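Local coordinates for protein D-glycero-D-manno-heptose 1-phosphate kinase (Bacteroides thetaiotaomicron, PDB 3K85) that probably uses ATP to phosphorylate D-glycero-D-manno-heptose 1-phosphate, at residues A[192-197]-A[249-254]; A[256-261]-A[304-309]; A[10-15]-A[329-334]. One frame throughout, in Å; residues are numbered along the deposited sequence.

Interaction 1. Residues A[192-197]-A[249-254]; sequences VDELES and GDVGEF
The carbonyl O of Glu194, whose CG packs on Val251 CG2 at 3.8 Å, takes a hydrogen bond from Ser198 OG, and Ser197 OG also comes within 3.1 Å of the same Glu194 O. Here helix 189-197 packs against the first turn of helix 251-264, in the C-terminal part of a GHMP kinase. No hydrogen bond crosses the gap; carbon does the work. Glu194 reaches over with its aliphatic part, the chain bending at chi2 (66°) beyond the CG that touches the valine.

Deeper in, Leu195 sends CD1 to the Phe254 ring, which it meets obliquely at CD2, 3.9 Å away, the two side chains running roughly at right angles. The same CD1 lies 4.2 Å from Val251 CG1, so one methyl serves both neighbours. Val306 of strand 303-306 covers Val251 and Phe254, and Leu246 packs on Leu195 and Phe254.

The corner leading into helix 251-264 is defined by two capping arrangements. Gly249, with positive phi, closes the preceding helix in a Schellman motif, Asp250 N bonding to Ala245 O and Gly249 N to Leu246 O. Asp250 then N-caps the new helix: Glu253 N donates to Asp250 OD1 from above the carboxylate plane, 39° out of it.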
loop_
_atom_site.group_PDB
_atom_site.type_symbol
_atom_site.label_atom_id
_atom_site.label_comp_id
_atom_site.label_asym_id
_atom_site.label_seq_id
_atom_site.Cartn_x
_atom_site.Cartn_y
_atom_site.Cartn_z
ATOM N N VAL A 192 6.131 -11.557 -1.862
ATOM C CA VAL A 192 7.426 -11.159 -1.341
ATOM C C VAL A 192 8.337 -12.371 -1.243
ATOM O O VAL A 192 9.496 -12.308 -1.659
ATOM C CB VAL A 192 7.292 -10.518 0.043
ATOM C CG1 VAL A 192 8.668 -10.127 0.576
ATOM C CG2 VAL A 192 6.390 -9.301 -0.055
ATOM N N ASP A 193 7.819 -13.466 -0.684
ATOM C CA ASP A 193 8.597 -14.700 -0.579
ATOM C C ASP A 193 8.942 -15.237 -1.975
ATOM O O ASP A 193 10.061 -15.695 -2.217
ATOM C CB ASP A 193 7.825 -15.781 0.194
ATOM C CG ASP A 193 7.863 -15.567 1.689
ATOM O OD1 ASP A 193 8.943 -15.239 2.223
ATOM O OD2 ASP A 193 6.818 -15.743 2.337
ATOM N N GLU A 194 7.983 -15.183 -2.892
ATOM C CA GLU A 194 8.235 -15.663 -4.245
ATOM C C GLU A 194 9.318 -14.827 -4.900
ATOM O O GLU A 194 10.206 -15.369 -5.553
ATOM C CB GLU A 194 6.974 -15.590 -5.104
ATOM C CG GLU A 194 7.162 -16.147 -6.513
ATOM C CD GLU A 194 7.431 -17.651 -6.528
ATOM O OE1 GLU A 194 7.602 -18.248 -5.441
ATOM O OE2 GLU A 194 7.475 -18.237 -7.634
ATOM N N LEU A 195 9.235 -13.505 -4.734
ATOM C CA LEU A 195 10.217 -12.610 -5.326
ATOM C C LEU A 195 11.590 -12.822 -4.693
ATOM O O LEU A 195 12.603 -12.830 -5.396
ATOM C CB LEU A 195 9.789 -11.144 -5.161
ATOM C CG LEU A 195 10.552 -10.139 -6.039
ATOM C CD1 LEU A 195 10.108 -10.278 -7.497
ATOM C CD2 LEU A 195 10.303 -8.728 -5.552
ATOM N N GLU A 196 11.631 -12.993 -3.373
ATOM C CA GLU A 196 12.906 -13.201 -2.694
ATOM C C GLU A 196 13.604 -14.485 -3.145
ATOM O O GLU A 196 14.824 -14.504 -3.297
ATOM C CB GLU A 196 12.726 -13.220 -1.172
ATOM C CG GLU A 196 12.222 -11.901 -0.601
ATOM C CD GLU A 196 12.066 -11.923 0.911
ATOM O OE1 GLU A 196 11.508 -12.910 1.446
ATOM O OE2 GLU A 196 12.487 -10.949 1.563
ATOM N N SER A 197 12.853 -15.558 -3.371
ATOM C CA SER A 197 13.486 -16.804 -3.810
ATOM C C SER A 197 13.819 -16.779 -5.310
ATOM O O SER A 197 14.487 -17.676 -5.824
ATOM C CB SER A 197 12.593 -18.006 -3.484
ATOM O OG SER A 197 11.338 -17.898 -4.116
ATOM N N GLY A 249 2.045 -10.877 -8.609
ATOM C CA GLY A 249 2.984 -11.955 -8.350
ATOM C C GLY A 249 3.591 -12.528 -9.618
ATOM O O GLY A 249 4.225 -13.586 -9.607
ATOM N N ASP A 250 3.403 -11.826 -10.724
ATOM C CA ASP A 250 3.945 -12.290 -11.989
ATOM C C ASP A 250 5.436 -11.987 -12.074
ATOM O O ASP A 250 5.847 -11.007 -12.695
ATOM C CB ASP A 250 3.216 -11.616 -13.146
ATOM C CG ASP A 250 3.528 -12.256 -14.477
ATOM O OD1 ASP A 250 4.692 -12.666 -14.693
ATOM O OD2 ASP A 250 2.611 -12.337 -15.317
ATOM N N VAL A 251 6.249 -12.831 -11.457
ATOM C CA VAL A 251 7.694 -12.630 -11.483
ATOM C C VAL A 251 8.266 -12.798 -12.896
ATOM O O VAL A 251 9.249 -12.148 -13.254
ATOM C CB VAL A 251 8.412 -13.604 -10.521
ATOM C CG1 VAL A 251 9.914 -13.293 -10.476
ATOM C CG2 VAL A 251 7.821 -13.476 -9.131
ATOM N N GLY A 252 7.648 -13.669 -13.691
ATOM C CA GLY A 252 8.104 -13.887 -15.051
ATOM C C GLY A 252 8.013 -12.596 -15.845
ATOM O O GLY A 252 8.941 -12.233 -16.578
ATOM N N GLU A 253 6.892 -11.890 -15.695
ATOM C CA GLU A 253 6.706 -10.633 -16.397
ATOM C C GLU A 253 7.737 -9.626 -15.899
ATOM O O GLU A 253 8.222 -8.793 -16.663
ATOM C CB GLU A 253 5.296 -10.092 -16.170
ATOM C CG GLU A 253 5.035 -8.753 -16.851
ATOM C CD GLU A 253 5.165 -8.810 -18.375
ATOM O OE1 GLU A 253 4.969 -7.754 -19.026
ATOM O OE2 GLU A 253 5.456 -9.902 -18.918
ATOM N N PHE A 254 8.079 -9.712 -14.616
ATOM C CA PHE A 254 9.063 -8.800 -14.047
ATOM C C PHE A 254 10.412 -9.070 -14.708
ATOM O O PHE A 254 11.166 -8.149 -15.029
ATOM C CB PHE A 254 9.158 -8.989 -12.524
ATOM C CG PHE A 254 10.235 -8.162 -11.871
ATOM C CD1 PHE A 254 10.364 -6.803 -12.156
ATOM C CD2 PHE A 254 11.121 -8.744 -10.971
ATOM C CE1 PHE A 254 11.362 -6.038 -11.553
ATOM C CE2 PHE A 254 12.121 -7.995 -10.360
ATOM C CZ PHE A 254 12.245 -6.640 -10.649
#

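Interaction 2. Residues A[256-261]-A[304-309]; sequences RILGEG and MFVVEP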
loop_
_atom_site.group_PDB
_atom_site.type_symbol
_atom_site.label_atom_id
_atom_site.label_comp_id
_atom_site.label_asym_id
_atom_site.label_seq_id
_atom_site.Cartn_x
_atom_site.Cartn_y
_atom_site.Cartn_z
ATOM N N ARG A 256 10.910 -10.326 -17.708
ATOM C CA ARG A 256 10.853 -9.815 -19.067
ATOM C C ARG A 256 11.158 -8.314 -19.090
ATOM O O ARG A 256 12.024 -7.858 -19.836
ATOM C CB ARG A 256 9.471 -10.068 -19.667
ATOM C CG ARG A 256 9.411 -9.832 -21.168
ATOM C CD ARG A 256 7.975 -9.871 -21.694
ATOM N NE ARG A 256 7.190 -8.738 -21.209
ATOM C CZ ARG A 256 7.544 -7.466 -21.377
ATOM N NH1 ARG A 256 8.670 -7.165 -22.020
ATOM N NH2 ARG A 256 6.776 -6.491 -20.905
ATOM N N ILE A 257 10.450 -7.550 -18.260
ATOM C CA ILE A 257 10.641 -6.105 -18.204
ATOM C C ILE A 257 12.094 -5.746 -17.907
ATOM O O ILE A 257 12.643 -4.823 -18.510
ATOM C CB ILE A 257 9.709 -5.460 -17.154
ATOM C CG1 ILE A 257 8.254 -5.737 -17.527
ATOM C CG2 ILE A 257 9.943 -3.960 -17.085
ATOM C CD1 ILE A 257 7.269 -5.261 -16.501
ATOM N N LEU A 258 12.718 -6.469 -16.984
ATOM C CA LEU A 258 14.117 -6.221 -16.660
ATOM C C LEU A 258 14.996 -6.577 -17.859
ATOM O O LEU A 258 15.980 -5.895 -18.150
ATOM C CB LEU A 258 14.551 -7.065 -15.469
ATOM C CG LEU A 258 14.342 -6.513 -14.064
ATOM C CD1 LEU A 258 14.893 -7.509 -13.062
ATOM C CD2 LEU A 258 15.054 -5.181 -13.919
ATOM N N GLY A 259 14.634 -7.657 -18.544
ATOM C CA GLY A 259 15.392 -8.091 -19.703
ATOM C C GLY A 259 15.233 -7.137 -20.866
ATOM O O GLY A 259 16.216 -6.770 -21.512
ATOM N N GLU A 260 13.995 -6.730 -21.135
ATOM C CA GLU A 260 13.726 -5.809 -22.230
ATOM C C GLU A 260 14.471 -4.520 -21.939
ATOM O O GLU A 260 14.936 -3.839 -22.849
ATOM C CB GLU A 260 12.227 -5.527 -22.342
ATOM C CG GLU A 260 11.798 -4.978 -23.700
ATOM C CD GLU A 260 10.328 -4.582 -23.737
ATOM O OE1 GLU A 260 9.974 -3.542 -23.139
ATOM O OE2 GLU A 260 9.525 -5.314 -24.356
ATOM N N GLY A 261 14.590 -4.197 -20.657
ATOM C CA GLY A 261 15.288 -2.989 -20.260
ATOM C C GLY A 261 16.794 -3.125 -20.380
ATOM O O GLY A 261 17.506 -2.133 -20.533
HETATM N N MSE A 304 21.581 -7.173 -10.293
HETATM C CA MSE A 304 20.388 -7.771 -9.721
HETATM C C MSE A 304 19.897 -8.801 -10.726
HETATM O O MSE A 304 19.561 -8.461 -11.859
HETATM C CB MSE A 304 19.322 -6.702 -9.490
HETATM C CG MSE A 304 18.057 -7.205 -8.820
HETATM SE SE MSE A 304 16.798 -5.763 -8.504
HETATM C CE MSE A 304 15.854 -5.824 -10.193
ATOM N N PHE A 305 19.876 -10.062 -10.316
ATOM C CA PHE A 305 19.434 -11.139 -11.192
ATOM C C PHE A 305 18.097 -11.734 -10.761
ATOM O O PHE A 305 17.846 -11.933 -9.575
ATOM C CB PHE A 305 20.479 -12.255 -11.220
ATOM C CG PHE A 305 21.702 -11.931 -12.023
ATOM C CD1 PHE A 305 21.623 -11.798 -13.406
ATOM C CD2 PHE A 305 22.941 -11.796 -11.405
ATOM C CE1 PHE A 305 22.769 -11.538 -14.166
ATOM C CE2 PHE A 305 24.092 -11.536 -12.154
ATOM C CZ PHE A 305 24.005 -11.407 -13.537
ATOM N N VAL A 306 17.243 -12.018 -11.737
ATOM C CA VAL A 306 15.943 -12.620 -11.477
ATOM C C VAL A 306 15.967 -14.037 -12.051
ATOM O O VAL A 306 16.069 -14.218 -13.261
ATOM C CB VAL A 306 14.805 -11.807 -12.142
ATOM C CG1 VAL A 306 13.496 -12.592 -12.103
ATOM C CG2 VAL A 306 14.640 -10.471 -11.425
ATOM N N VAL A 307 15.869 -15.037 -11.181
ATOM C CA VAL A 307 15.910 -16.428 -11.619
ATOM C C VAL A 307 14.786 -17.305 -11.053
ATOM O O VAL A 307 14.180 -16.988 -10.025
ATOM C CB VAL A 307 17.276 -17.059 -11.248
ATOM C CG1 VAL A 307 17.452 -17.063 -9.738
ATOM C CG2 VAL A 307 17.383 -18.462 -11.812
ATOM N N GLU A 308 14.503 -18.403 -11.752
ATOM C CA GLU A 308 13.484 -19.356 -11.326
ATOM C C GLU A 308 13.977 -19.889 -9.992
ATOM O O GLU A 308 15.143 -20.276 -9.869
ATOM C CB GLU A 308 13.393 -20.512 -12.322
ATOM C CG GLU A 308 12.028 -20.734 -12.936
ATOM C CD GLU A 308 12.073 -21.779 -14.036
ATOM O OE1 GLU A 308 12.827 -21.572 -15.011
ATOM O OE2 GLU A 308 11.367 -22.806 -13.930
ATOM N N PRO A 309 13.104 -19.915 -8.973
ATOM C CA PRO A 309 13.462 -20.401 -7.637
ATOM C C PRO A 309 14.231 -21.731 -7.598
ATOM O O PRO A 309 15.265 -21.838 -6.935
ATOM C CB PRO A 309 12.110 -20.485 -6.938
ATOM C CG PRO A 309 11.374 -19.327 -7.533
ATOM C CD PRO A 309 11.701 -19.466 -9.003
#
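Leu258 pushes CD1 between two residues of strand 303-306, overlapping the CE methyl of Met304 at 3.5 Å and Val306 CG2, 3.4 Å from Leu258 CD1. This is a helix-on-sheet contact: helix 251-264 lies against the three-stranded antiparallel sheet of the C-terminal part of the GHMP kinase, and 303-306 is its middle strand, flanked by 199-202 and 291-294.

Both carbon pairs are closer than usual van der Waals separation, so the methyl is tightly wedged. The two strand side chains come at it differently. Val306 faces the helix from CB on and offers one branch, CG2, crossing the leucine at about a right angle. Met304, modelled as selenomethionine, starts out alongside instead: its chain is extended through chi1 and chi2, then turns at chi3 (89°), and that last bend swings CE onto the leucine. Here CE covers both leucine branches, since Leu258 CD2 is 3.9 Å from Met304 CE.

Among the neighbours are Phe254, on both strand residues, and Ala291 and Lys293 on Leu258. Phe305, between Met304 and Val306, has its CB directed away from the helix. Backbone hydrogen bonds tie Met304 to Lys293 and Phe305 to Val200, so the strand is held in the sheet from both flanks.

Arg256 and Glu260, one turn apart on the helix, take no part in the packing. Arg256 pairs with Glu253 through NH2, and Arg256 NH1 makes a salt bridge of 3.1 Å to Glu260 OE2, its hydrogen bond weak, with an N-H...O angle of 121°.

Interaction 3. Residues A[10-15]-A[329-334]; sequences LRLGLA and FQFIDD
Leu12 aims its CB at the two rings of Phe329 and Phe331, and the contact grows along the side chain. CB itself still lies 4.8 Å from Phe331 CE1. CG comes next, set by a chi1 of -113° that nearly eclipses it with the hydrogen on CA, a sign of possible strain; on another side this CG packs on the selenium of Met304, 4.1 Å away. At the tip the two branches part, and it is CD2 that reaches the aromatics. Leu12 CD2 lies 4.0 Å from Phe329 CE1 and 4.1 Å from Phe331 CE1, oblique to each ring, with the leucine crossing both phenylalanines at about a right angle. Ile37, Leu113, Met199 and Leu201 also pack on this leucine.

Leu12 sits in strand 4-15 of the large mixed sheet, and the segment 329-334 is the irregular run that brings the chain back from helix 309-320 to strand 337-340, which pairs antiparallel with that same strand. The strand also borders the glycine-rich loop that in GHMP kinases typically wraps the nucleotide phosphates: Arg11 NH1 hydrogen-bonds to Gly112 O, and NH2 makes a salt bridge to Asp160 OD1. Farther along, Leu14 and Ala15 both face Leu33 in a classic beta bulge.

The rings also touch each other. Phe329 CE1 stands 3.9 Å above one face of Phe331, offset toward the rim. Phe329 gets there with CG held between its backbone N and carbonyl carbon (chi1 77°). The Phe331 ring meets Phe169 as well, their planes about 50° apart, while the backbone N of Phe331 donates to Glu196 OE2.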
loop_
_atom_site.group_PDB
_atom_site.type_symbol
_atom_site.label_atom_id
_atom_site.label_comp_id
_atom_site.label_asym_id
_atom_site.label_seq_id
_atom_site.Cartn_x
_atom_site.Cartn_y
_atom_site.Cartn_z
ATOM N N LEU A 10 18.441 -0.021 3.380
ATOM C CA LEU A 10 18.930 0.347 2.061
ATOM C C LEU A 10 17.815 -0.139 1.157
ATOM O O LEU A 10 16.833 -0.692 1.641
ATOM C CB LEU A 10 20.245 -0.372 1.743
ATOM C CG LEU A 10 21.447 -0.036 2.639
ATOM C CD1 LEU A 10 22.562 -1.030 2.365
ATOM C CD2 LEU A 10 21.933 1.391 2.384
ATOM N N ARG A 11 17.950 0.047 -0.145
ATOM C CA ARG A 11 16.881 -0.361 -1.032
ATOM C C ARG A 11 17.348 -0.888 -2.368
ATOM O O ARG A 11 18.488 -0.700 -2.756
ATOM C CB ARG A 11 15.947 0.828 -1.253
ATOM C CG ARG A 11 16.631 2.042 -1.874
ATOM C CD ARG A 11 16.892 1.816 -3.356
ATOM N NE ARG A 11 17.632 2.905 -3.982
ATOM C CZ ARG A 11 18.706 2.719 -4.744
ATOM N NH1 ARG A 11 19.154 1.489 -4.955
ATOM N NH2 ARG A 11 19.322 3.750 -5.302
ATOM N N LEU A 12 16.435 -1.549 -3.063
ATOM C CA LEU A 12 16.688 -2.095 -4.382
ATOM C C LEU A 12 15.852 -1.252 -5.326
ATOM O O LEU A 12 14.674 -0.998 -5.057
ATOM C CB LEU A 12 16.210 -3.536 -4.464
ATOM C CG LEU A 12 17.246 -4.636 -4.632
ATOM C CD1 LEU A 12 18.499 -4.328 -3.828
ATOM C CD2 LEU A 12 16.615 -5.946 -4.181
ATOM N N GLY A 13 16.466 -0.809 -6.420
ATOM C CA GLY A 13 15.745 -0.019 -7.397
ATOM C C GLY A 13 15.096 -1.004 -8.341
ATOM O O GLY A 13 15.741 -1.513 -9.259
ATOM N N LEU A 14 13.821 -1.288 -8.124
ATOM C CA LEU A 14 13.140 -2.245 -8.973
ATOM C C LEU A 14 12.865 -1.712 -10.367
ATOM O O LEU A 14 13.042 -2.437 -11.343
ATOM C CB LEU A 14 11.848 -2.719 -8.302
ATOM C CG LEU A 14 12.126 -3.430 -6.968
ATOM C CD1 LEU A 14 10.842 -3.850 -6.305
ATOM C CD2 LEU A 14 13.013 -4.637 -7.222
ATOM N N ALA A 15 12.450 -0.451 -10.474
ATOM C CA ALA A 15 12.149 0.127 -11.785
ATOM C C ALA A 15 11.954 1.640 -11.774
ATOM O O ALA A 15 11.642 2.236 -10.739
ATOM C CB ALA A 15 10.912 -0.532 -12.370
ATOM N N PHE A 329 19.901 -11.333 0.961
ATOM C CA PHE A 329 19.058 -10.274 1.478
ATOM C C PHE A 329 17.615 -10.727 1.621
ATOM O O PHE A 329 17.221 -11.789 1.149
ATOM C CB PHE A 329 19.087 -9.083 0.514
ATOM C CG PHE A 329 18.248 -9.295 -0.710
ATOM C CD1 PHE A 329 16.940 -8.825 -0.759
ATOM C CD2 PHE A 329 18.722 -10.067 -1.768
ATOM C CE1 PHE A 329 16.113 -9.130 -1.840
ATOM C CE2 PHE A 329 17.899 -10.382 -2.861
ATOM C CZ PHE A 329 16.595 -9.914 -2.895
ATOM N N GLN A 330 16.833 -9.872 2.263
ATOM C CA GLN A 330 15.416 -10.089 2.452
ATOM C C GLN A 330 14.779 -8.699 2.407
ATOM O O GLN A 330 15.391 -7.710 2.823
ATOM C CB GLN A 330 15.144 -10.757 3.802
ATOM C CG GLN A 330 15.673 -12.180 3.900
ATOM C CD GLN A 330 15.064 -13.091 2.848
ATOM O OE1 GLN A 330 13.844 -13.248 2.782
ATOM N NE2 GLN A 330 15.910 -13.695 2.016
ATOM N N PHE A 331 13.569 -8.623 1.871
ATOM C CA PHE A 331 12.854 -7.360 1.801
ATOM C C PHE A 331 12.379 -7.032 3.204
ATOM O O PHE A 331 11.997 -7.928 3.953
ATOM C CB PHE A 331 11.656 -7.493 0.870
ATOM C CG PHE A 331 12.026 -7.555 -0.575
ATOM C CD1 PHE A 331 12.554 -6.438 -1.218
ATOM C CD2 PHE A 331 11.846 -8.724 -1.297
ATOM C CE1 PHE A 331 12.895 -6.484 -2.561
ATOM C CE2 PHE A 331 12.183 -8.788 -2.641
ATOM C CZ PHE A 331 12.708 -7.666 -3.277
ATOM N N ILE A 332 12.421 -5.761 3.576
ATOM C CA ILE A 332 11.967 -5.372 4.901
ATOM C C ILE A 332 10.865 -4.339 4.676
ATOM O O ILE A 332 11.018 -3.432 3.858
ATOM C CB ILE A 332 13.148 -4.809 5.752
ATOM C CG1 ILE A 332 12.670 -4.474 7.163
ATOM C CG2 ILE A 332 13.736 -3.584 5.103
ATOM C CD1 ILE A 332 12.170 -5.692 7.946
ATOM N N ASP A 333 9.744 -4.480 5.380
ATOM C CA ASP A 333 8.617 -3.567 5.189
ATOM C C ASP A 333 8.638 -2.266 5.973
ATOM O O ASP A 333 7.853 -1.363 5.687
ATOM C CB ASP A 333 7.294 -4.272 5.485
ATOM C CG ASP A 333 6.088 -3.420 5.099
ATOM O OD1 ASP A 333 5.850 -3.245 3.885
ATOM O OD2 ASP A 333 5.386 -2.914 6.007
ATOM N N ASP A 334 9.525 -2.162 6.955
ATOM C CA ASP A 334 9.598 -0.959 7.769
ATOM C C ASP A 334 10.615 0.059 7.282
ATOM O O ASP A 334 11.599 -0.282 6.638
ATOM C CB ASP A 334 9.910 -1.336 9.218
ATOM C CG ASP A 334 8.689 -1.838 9.962
ATOM O OD1 ASP A 334 7.786 -2.416 9.310
ATOM O OD2 ASP A 334 8.641 -1.664 11.202
#

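All three contacts are buried and apolar where the segments meet, but they lie at different distances from the chain's centre: interaction 3 is centred about 8 Å from it, interactions 1 and 2 about 21 Å. The latter two share helix 251-264, its first turn and then its middle, and Phe254 joins them by packing on Met304 and Val306. Interaction 1 is helix on helix, interaction 2 helix on sheet, interaction 3 strand against an aromatic loop. Leu195 and Val192 reach Phe331, tying interaction 1 to interaction 3, and the Glu196 bond to Phe331 N is their polar join. At interaction 3, Asp333 also pairs with Lys186 of the second subunit.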